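Side-chain contact in GNA33 (Neisseria gonorrhoeae FA 1090, PDB 2G5D), which probably cleaves peptidoglycan as an exolytic lytic transglycosylase, splitting the link between N-acetylmuramic acid and N-acetylglucosamine and forming a 1,6-anhydro bond in the N-acetylmuramic acid: residues A[96-99]-A[100-104]. Numbering follows the deposited sequence.
Sequences KRFF and ERYFT
Phe-98, Phe-99, Tyr-102 and Phe-103 form a local aromatic cluster on the last turns of helix 92-102, where the chain turns into strand 103-110. That strand pairs with strands 40-44 and 403-413. The contact therefore joins a helix end to the beta barrel, probably of double-psi type, to which strand 403-413 and probably 103-110 belong.

Phe-98 is central. An offset edge-to-face pair forms with Phe-103, whose edge is turned to the Phe-98 face. The planes stand at 77°, and Phe-103 CE1 lies 3.7 Å from Phe-98 CZ. The Phe-98 CG is anti to the backbone N (chi1 171°), which swings the ring beyond CB toward the C-terminal end of the helix to meet Phe-103. Tyr-102 CD1 comes within 3.8 Å of Phe-98 CD1, the rings meeting obliquely. Phe-99 and Phe-103 run side by side, their rings inclined at 46°. Helices 58-72 and 79-86 pack on the buried rings through Phe-58, Leu-62, Ala-85 and Val-81. The Tyr-102 hydroxyl is hydrogen-bonded to the backbone O of Arg-23.

Backbone bonds of the i to i+4 type hold the turn. Glu-100 N binds Lys-96 O at 2.9 Å. The last, from Phe-103 N to Phe-99 O, is weak at 3.5 Å.

A more polar side carries the charged residues. Glu-100 reaches out extended beyond CG, and its OE1 accepts a hydrogen bond from Trp-53 NE1. Lys-96, bent at chi3, brings its CE to 3.1 Å from Glu-100 OE1. Lys-96 NZ stays 4.4 Å from Glu-100 OE1, too far for a salt bridge, but its charge would probably help stabilise the carboxylate. Arg-97 and Arg-101 lie alongside each other. Their like charges come close, with Arg-101 NH2 over one face of the Arg-97 guanidinium, 3.8 Å from Arg-97 NH1.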
# COMPACT_ATOMS: atom_id res chain seq x y z
N LYS A 96 -12.80 -21.04 -10.64
CA LYS A 96 -14.10 -20.40 -10.88
C LYS A 96 -15.21 -21.02 -10.02
O LYS A 96 -16.00 -20.29 -9.39
CB LYS A 96 -14.51 -20.53 -12.34
CG LYS A 96 -15.84 -19.85 -12.66
CD LYS A 96 -16.06 -19.81 -14.14
CE LYS A 96 -17.48 -20.10 -14.49
NZ LYS A 96 -17.56 -20.72 -15.83
N ARG A 97 -15.28 -22.35 -10.02
CA ARG A 97 -16.30 -23.06 -9.25
C ARG A 97 -16.23 -22.85 -7.76
O ARG A 97 -17.26 -22.75 -7.12
CB ARG A 97 -16.35 -24.53 -9.62
CG ARG A 97 -17.08 -24.67 -10.89
CD ARG A 97 -16.38 -25.57 -11.89
NE ARG A 97 -16.84 -26.94 -11.79
CZ ARG A 97 -17.85 -27.44 -12.49
NH1 ARG A 97 -18.18 -28.72 -12.34
NH2 ARG A 97 -18.52 -26.67 -13.35
N PHE A 98 -15.00 -22.75 -7.24
CA PHE A 98 -14.70 -22.32 -5.86
C PHE A 98 -15.28 -20.92 -5.51
O PHE A 98 -15.89 -20.76 -4.46
CB PHE A 98 -13.18 -22.33 -5.65
CG PHE A 98 -12.73 -21.70 -4.36
CD1 PHE A 98 -12.99 -22.32 -3.13
CD2 PHE A 98 -12.00 -20.50 -4.37
CE1 PHE A 98 -12.57 -21.73 -1.94
CE2 PHE A 98 -11.57 -19.92 -3.18
CZ PHE A 98 -11.85 -20.53 -1.98
N PHE A 99 -15.07 -19.94 -6.39
CA PHE A 99 -15.56 -18.58 -6.13
C PHE A 99 -17.08 -18.52 -6.28
O PHE A 99 -17.74 -17.75 -5.60
CB PHE A 99 -14.83 -17.50 -6.99
CG PHE A 99 -13.38 -17.29 -6.63
CD1 PHE A 99 -12.35 -17.64 -7.52
CD2 PHE A 99 -13.02 -16.77 -5.37
CE1 PHE A 99 -10.97 -17.45 -7.17
CE2 PHE A 99 -11.65 -16.59 -5.01
CZ PHE A 99 -10.64 -16.92 -5.92
N GLU A 100 -17.64 -19.32 -7.18
CA GLU A 100 -19.10 -19.41 -7.37
C GLU A 100 -19.86 -20.13 -6.26
O GLU A 100 -20.97 -19.71 -5.88
CB GLU A 100 -19.42 -20.08 -8.70
CG GLU A 100 -19.10 -19.17 -9.87
CD GLU A 100 -19.35 -19.83 -11.20
OE1 GLU A 100 -19.37 -19.10 -12.21
OE2 GLU A 100 -19.51 -21.06 -11.25
N ARG A 101 -19.23 -21.18 -5.75
CA ARG A 101 -19.84 -22.10 -4.81
C ARG A 101 -19.75 -21.64 -3.37
O ARG A 101 -20.61 -21.96 -2.59
CB ARG A 101 -19.22 -23.50 -4.96
CG ARG A 101 -19.90 -24.30 -6.09
CD ARG A 101 -19.08 -25.46 -6.57
NE ARG A 101 -19.68 -26.02 -7.79
CZ ARG A 101 -19.60 -27.30 -8.15
NH1 ARG A 101 -18.94 -28.18 -7.39
NH2 ARG A 101 -20.19 -27.70 -9.28
N TYR A 102 -18.72 -20.85 -3.05
CA TYR A 102 -18.41 -20.50 -1.66
C TYR A 102 -18.62 -19.02 -1.29
O TYR A 102 -18.69 -18.67 -0.10
CB TYR A 102 -16.98 -20.97 -1.31
CG TYR A 102 -16.84 -22.48 -1.10
CD1 TYR A 102 -16.57 -23.33 -2.16
CD2 TYR A 102 -17.00 -23.04 0.18
CE1 TYR A 102 -16.44 -24.72 -1.96
CE2 TYR A 102 -16.88 -24.42 0.39
CZ TYR A 102 -16.60 -25.26 -0.68
OH TYR A 102 -16.47 -26.62 -0.46
N PHE A 103 -18.73 -18.17 -2.30
CA PHE A 103 -18.87 -16.73 -2.10
C PHE A 103 -20.13 -16.19 -2.76
O PHE A 103 -20.66 -16.78 -3.73
CB PHE A 103 -17.64 -15.93 -2.63
CG PHE A 103 -16.31 -16.33 -2.00
CD1 PHE A 103 -15.70 -17.54 -2.35
CD2 PHE A 103 -15.67 -15.49 -1.08
CE1 PHE A 103 -14.50 -17.93 -1.77
CE2 PHE A 103 -14.45 -15.85 -0.51
CZ PHE A 103 -13.85 -17.08 -0.87
N THR A 104 -20.61 -15.08 -2.21
CA THR A 104 -21.72 -14.31 -2.75
C THR A 104 -21.22 -12.92 -3.12
O THR A 104 -20.51 -12.28 -2.32
CB THR A 104 -22.88 -14.22 -1.71
OG1 THR A 104 -23.40 -15.53 -1.48
CG2 THR A 104 -24.01 -13.28 -2.18